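Local structure of Glyco_hydro_cc domain-containing protein (Cryptococcus neoformans, 6UBC) at residues N240-A245 and S254-F259. The protein probably binds beta-1,3-glucan oligosaccharides, as a fungal member of glycoside hydrolase family 128, subgroup VII. Residues are numbered along the deposited sequence; the frame is centred on the assembly and turned at random.
Sequences NMLWGA and SRLSAF
L242 meets the helix through almost every carbon of its side chain. Its CB lies over one face of the F259 ring, a CH-pi contact 4.1 Å from the ring centroid and 14° off the normal. With CG anti to the backbone N (chi1 -179°), the CD1 branch reaches the helix backbone at L256 CA. L242 CD1 touches F259 CB at 3.9 Å and L256 CD1 at 3.8 Å, while CD2 keeps a looser contact with that L256 methyl. L293, T297 and I298 of helix 287-298 also touch L242, which is enclosed between two helices. The other branch of L256 goes to the loop: its CD2 comes within 3.3 Å of A245 O. Strand 237-241, helix 250-260 and strand 268-270 form a beta-alpha-beta unit of the glycosyl hydrolase catalytic core, probably the (beta/alpha)8-type barrel of family GH128, and the contact sets the C-terminal end of the first strand and the loop after it against the helix. F259 CD1 approaches M241 O at 3.4 Å. One turn earlier, R255 runs extended from CG to NE, its CD passing W243 CB, and brings NH1 over one face of the indole. R255 NH1 lies 3.7 Å from W243 CD1 in an off-centre cation-pi contact, with the guanidinium plane turned 40° from the indole. N226 OD1 accepts a hydrogen bond from R255 NE, anchoring the guanidinium from outside the two segments.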
loop_
_atom_site.group_PDB
_atom_site.type_symbol
_atom_site.label_atom_id
_atom_site.label_comp_id
_atom_site.label_asym_id
_atom_site.label_seq_id
_atom_site.Cartn_x
_atom_site.Cartn_y
_atom_site.Cartn_z
ATOM N N ASN A 240 -6.891 1.313 -8.137
ATOM C CA ASN A 240 -7.402 2.682 -7.935
ATOM C C ASN A 240 -7.207 3.064 -6.466
ATOM O O ASN A 240 -7.035 2.190 -5.575
ATOM C CB ASN A 240 -8.870 2.818 -8.352
ATOM C CG ASN A 240 -9.117 2.500 -9.808
ATOM O OD1 ASN A 240 -9.239 1.333 -10.153
ATOM N ND2 ASN A 240 -9.157 3.504 -10.685
ATOM N N MET A 241 -7.236 4.348 -6.188
ATOM C CA MET A 241 -7.009 4.816 -4.804
ATOM C C MET A 241 -7.713 6.134 -4.543
ATOM O O MET A 241 -7.826 6.949 -5.471
ATOM C CB MET A 241 -5.515 5.019 -4.555
ATOM C CG MET A 241 -5.194 5.567 -3.206
ATOM S SD MET A 241 -3.485 5.178 -2.740
ATOM C CE MET A 241 -3.409 6.034 -1.156
ATOM N N LEU A 242 -8.245 6.269 -3.326
ATOM C CA LEU A 242 -8.671 7.591 -2.790
ATOM C C LEU A 242 -7.697 7.999 -1.698
ATOM O O LEU A 242 -7.762 7.447 -0.576
ATOM C CB LEU A 242 -10.127 7.560 -2.309
ATOM C CG LEU A 242 -10.625 8.896 -1.783
ATOM C CD1 LEU A 242 -10.396 10.016 -2.795
ATOM C CD2 LEU A 242 -12.079 8.836 -1.353
ATOM N N TRP A 243 -6.819 8.952 -2.013
ATOM C CA TRP A 243 -5.703 9.325 -1.116
ATOM C C TRP A 243 -6.225 9.991 0.163
ATOM O O TRP A 243 -5.766 9.643 1.302
ATOM C CB TRP A 243 -4.758 10.257 -1.884
ATOM C CG TRP A 243 -3.505 10.666 -1.181
ATOM C CD1 TRP A 243 -2.281 10.089 -1.232
ATOM C CD2 TRP A 243 -3.375 11.777 -0.269
ATOM N NE1 TRP A 243 -1.379 10.790 -0.473
ATOM C CE2 TRP A 243 -2.024 11.823 0.139
ATOM C CE3 TRP A 243 -4.254 12.758 0.183
ATOM C CZ2 TRP A 243 -1.531 12.810 0.974
ATOM C CZ3 TRP A 243 -3.757 13.747 1.015
ATOM C CH2 TRP A 243 -2.423 13.745 1.415
ATOM N N GLY A 244 -7.195 10.874 0.003
ATOM C CA GLY A 244 -7.669 11.680 1.127
ATOM C C GLY A 244 -9.016 12.339 0.892
ATOM O O GLY A 244 -9.840 11.856 0.085
ATOM N N ALA A 245 -9.261 13.310 1.762
ATOM C CA ALA A 245 -10.566 13.970 1.962
ATOM C C ALA A 245 -10.611 15.191 1.041
ATOM O O ALA A 245 -11.664 15.802 0.933
ATOM C CB ALA A 245 -10.743 14.349 3.420
ATOM N N SER A 254 -7.549 17.411 -6.351
ATOM C CA SER A 254 -7.595 16.823 -7.704
ATOM C C SER A 254 -7.895 15.308 -7.635
ATOM O O SER A 254 -8.626 14.764 -8.490
ATOM C CB SER A 254 -6.225 17.052 -8.341
ATOM O OG SER A 254 -6.288 16.460 -9.591
ATOM N N ARG A 255 -7.262 14.601 -6.671
ATOM C CA ARG A 255 -7.458 13.120 -6.552
ATOM C C ARG A 255 -8.884 12.796 -6.130
ATOM O O ARG A 255 -9.447 11.829 -6.685
ATOM C CB ARG A 255 -6.424 12.571 -5.574
ATOM C CG ARG A 255 -5.063 12.510 -6.245
ATOM C CD ARG A 255 -3.953 12.188 -5.278
ATOM N NE ARG A 255 -2.697 11.899 -5.938
ATOM C CZ ARG A 255 -1.500 11.848 -5.392
ATOM N NH1 ARG A 255 -1.276 12.097 -4.122
ATOM N NH2 ARG A 255 -0.485 11.520 -6.159
ATOM N N LEU A 256 -9.441 13.530 -5.177
ATOM C CA LEU A 256 -10.833 13.251 -4.709
ATOM C C LEU A 256 -11.775 13.500 -5.892
ATOM O O LEU A 256 -12.629 12.676 -6.224
ATOM C CB LEU A 256 -11.145 14.171 -3.531
ATOM C CG LEU A 256 -12.609 14.129 -3.081
ATOM C CD1 LEU A 256 -12.979 12.752 -2.549
ATOM C CD2 LEU A 256 -12.859 15.198 -2.050
ATOM N N SER A 257 -11.532 14.585 -6.614
ATOM C CA SER A 257 -12.419 14.955 -7.725
ATOM C C SER A 257 -12.330 13.895 -8.829
ATOM O O SER A 257 -13.403 13.416 -9.332
ATOM C CB SER A 257 -12.110 16.384 -8.127
ATOM O OG SER A 257 -12.756 16.594 -9.333
ATOM N N ALA A 258 -11.141 13.353 -9.106
ATOM C CA ALA A 258 -10.994 12.292 -10.130
ATOM C C ALA A 258 -11.727 11.019 -9.648
ATOM O O ALA A 258 -12.283 10.249 -10.485
ATOM C CB ALA A 258 -9.524 12.047 -10.440
ATOM N N PHE A 259 -11.596 10.723 -8.359
ATOM C CA PHE A 259 -12.195 9.492 -7.794
ATOM C C PHE A 259 -13.719 9.571 -7.947
ATOM O O PHE A 259 -14.328 8.625 -8.327
ATOM C CB PHE A 259 -11.810 9.311 -6.324
ATOM C CG PHE A 259 -12.108 7.903 -5.869
ATOM C CD1 PHE A 259 -11.182 6.887 -6.060
ATOM C CD2 PHE A 259 -13.356 7.566 -5.367
ATOM C CE1 PHE A 259 -11.468 5.575 -5.742
ATOM C CE2 PHE A 259 -13.606 6.256 -4.986
ATOM C CZ PHE A 259 -12.673 5.263 -5.201
#